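Long-range contact in capsid (Human calicivirus NLV/Boxer/2001/US, PDB 4RDL), which forms the norovirus capsid, its protruding P domain dimerising and binding histo-blood group antigen glycans such as the Lewis y tetrasaccharide: residues Phe119-Pro124 against Val164-Val169. Numbering follows the deposited sequence.
Sequences FVKINP and VGKEVV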
loop_
_atom_site.group_PDB
_atom_site.type_symbol
_atom_site.label_atom_id
_atom_site.label_comp_id
_atom_site.label_asym_id
_atom_site.label_seq_id
_atom_site.Cartn_x
_atom_site.Cartn_y
_atom_site.Cartn_z
ATOM N N PHE A 119 13.140 -8.605 -4.798
ATOM C CA PHE A 119 12.402 -9.724 -4.231
ATOM C C PHE A 119 13.008 -10.262 -2.948
ATOM O O PHE A 119 14.187 -10.039 -2.650
ATOM C CB PHE A 119 12.207 -10.857 -5.252
ATOM C CG PHE A 119 13.482 -11.554 -5.661
ATOM C CD1 PHE A 119 14.018 -12.579 -4.884
ATOM C CD2 PHE A 119 14.134 -11.200 -6.832
ATOM C CE1 PHE A 119 15.180 -13.223 -5.271
ATOM C CE2 PHE A 119 15.289 -11.848 -7.228
ATOM C CZ PHE A 119 15.813 -12.855 -6.445
ATOM N N VAL A 120 12.180 -10.978 -2.193
ATOM C CA VAL A 120 12.622 -11.660 -0.987
ATOM C C VAL A 120 12.009 -13.053 -0.924
ATOM O O VAL A 120 10.865 -13.260 -1.348
ATOM C CB VAL A 120 12.224 -10.878 0.290
ATOM C CG1 VAL A 120 12.980 -9.541 0.365
ATOM C CG2 VAL A 120 10.713 -10.660 0.372
ATOM N N LYS A 121 12.767 -14.007 -0.393
ATOM C CA LYS A 121 12.186 -15.298 -0.048
ATOM C C LYS A 121 11.069 -15.085 0.970
ATOM O O LYS A 121 11.164 -14.196 1.826
ATOM C CB LYS A 121 13.264 -16.229 0.519
ATOM C CG LYS A 121 14.319 -16.611 -0.506
ATOM C CD LYS A 121 15.216 -17.749 -0.007
ATOM C CE LYS A 121 16.032 -17.322 1.199
ATOM N NZ LYS A 121 17.018 -18.396 1.589
ATOM N N ILE A 122 10.001 -15.873 0.868
ATOM C CA ILE A 122 8.819 -15.644 1.703
ATOM C C ILE A 122 8.397 -16.859 2.549
ATOM O O ILE A 122 7.516 -16.750 3.386
ATOM C CB ILE A 122 7.638 -15.088 0.847
ATOM C CG1 ILE A 122 6.578 -14.396 1.718
ATOM C CG2 ILE A 122 7.048 -16.169 -0.053
ATOM C CD1 ILE A 122 7.117 -13.224 2.517
ATOM N N ASN A 123 9.027 -18.009 2.330
ATOM C CA ASN A 123 8.799 -19.165 3.194
ATOM C C ASN A 123 9.473 -18.927 4.546
ATOM O O ASN A 123 10.674 -18.670 4.603
ATOM C CB ASN A 123 9.360 -20.425 2.525
ATOM C CG ASN A 123 8.984 -21.709 3.252
ATOM O OD1 ASN A 123 8.726 -21.717 4.449
ATOM N ND2 ASN A 123 8.981 -22.811 2.516
ATOM N N PRO A 124 8.707 -19.017 5.644
ATOM C CA PRO A 124 9.316 -18.763 6.957
ATOM C C PRO A 124 10.551 -19.628 7.236
ATOM O O PRO A 124 11.455 -19.172 7.937
ATOM C CB PRO A 124 8.193 -19.097 7.946
ATOM C CG PRO A 124 6.949 -18.949 7.177
ATOM C CD PRO A 124 7.252 -19.234 5.732
ATOM N N VAL A 164 16.566 -20.813 -6.959
ATOM C CA VAL A 164 15.844 -21.820 -7.723
ATOM C C VAL A 164 15.175 -22.796 -6.761
ATOM O O VAL A 164 15.820 -23.351 -5.871
ATOM C CB VAL A 164 16.754 -22.560 -8.722
ATOM C CG1 VAL A 164 16.019 -23.735 -9.343
ATOM C CG2 VAL A 164 17.232 -21.591 -9.799
ATOM N N GLY A 165 13.871 -22.973 -6.940
ATOM C CA GLY A 165 13.081 -23.824 -6.071
ATOM C C GLY A 165 12.461 -23.095 -4.895
ATOM O O GLY A 165 11.675 -23.684 -4.157
ATOM N N LYS A 166 12.804 -21.818 -4.720
ATOM C CA LYS A 166 12.327 -21.049 -3.573
ATOM C C LYS A 166 11.157 -20.144 -3.943
ATOM O O LYS A 166 11.114 -19.592 -5.044
ATOM C CB LYS A 166 13.438 -20.169 -2.995
ATOM C CG LYS A 166 14.756 -20.873 -2.738
ATOM C CD LYS A 166 14.647 -21.900 -1.651
ATOM C CE LYS A 166 16.044 -22.376 -1.237
ATOM N NZ LYS A 166 15.998 -23.573 -0.364
ATOM N N GLU A 167 10.222 -19.989 -3.011
ATOM C CA GLU A 167 9.111 -19.066 -3.199
ATOM C C GLU A 167 9.524 -17.662 -2.792
ATOM O O GLU A 167 10.112 -17.450 -1.728
ATOM C CB GLU A 167 7.879 -19.488 -2.402
ATOM C CG GLU A 167 6.614 -18.803 -2.899
ATOM C CD GLU A 167 5.399 -19.068 -2.046
ATOM O OE1 GLU A 167 5.559 -19.477 -0.881
ATOM O OE2 GLU A 167 4.272 -18.852 -2.546
ATOM N N VAL A 168 9.223 -16.706 -3.661
ATOM C CA VAL A 168 9.567 -15.309 -3.402
ATOM C C VAL A 168 8.371 -14.398 -3.626
ATOM O O VAL A 168 7.431 -14.752 -4.340
ATOM C CB VAL A 168 10.751 -14.829 -4.297
ATOM C CG1 VAL A 168 12.003 -15.682 -4.062
ATOM C CG2 VAL A 168 10.366 -14.817 -5.786
ATOM N N VAL A 169 8.411 -13.230 -2.993
ATOM C CA VAL A 169 7.533 -12.132 -3.366
ATOM C C VAL A 169 8.377 -11.047 -4.020
ATOM O O VAL A 169 9.500 -10.753 -3.575
ATOM C CB VAL A 169 6.734 -11.591 -2.164
ATOM C CG1 VAL A 169 5.699 -12.606 -1.720
ATOM C CG2 VAL A 169 7.638 -11.224 -1.020
HETATM O O HOH W 1 10.510 -21.977 -0.499
HETATM O O HOH W 2 11.189 -18.963 0.310
#
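Two neighbouring strands of one seven-stranded antiparallel sheet of the P domain, 113-121 and 167-177, meet here where the first ends and the second begins. Val-120 and Val-169 form a hydrogen-bonded pair: Val-120 N donates to Val-169 O at 3.0 Å, and Val-169 N returns the bond to Val-120 O, both running nearly along the C=O axis. The same two valines press CG2 against CG2 at 3.4 Å, closer than two methyls normally sit. On that face Ile-122 crosses Val-169 at about a right angle, CG1 lying 4.0 Å from Val-169 CG1; Met-31 of the second subunit packs on Ile-122 and Val-169, and its Thr-173 on Val-120, which places this corner of the sheet at the dimer interface. Beyond the strand end Ile-122 N still bonds to Glu-167 O at 3.0 Å, but its approach is tilted 29° from the carbonyl plane. A water also donates to Glu-167 O and accepts from Asn-123 N, giving that carbonyl two donors. Ile-122 CG2 rests 3.7 Å from Glu-167 OE1, while the other oxygen, OE2, forms a salt bridge with Arg-74 NE. On the opposite face Phe-119 CD1 touches Val-168 CG1 at 3.8 Å, brought there by a CG set between backbone N and carbonyl carbon (chi1 67°). The Lys-121 and Lys-166 chains run alongside, Lys-121 CD 4.2 Å from Lys-166 CG, both amines salt-bridged to Glu-126.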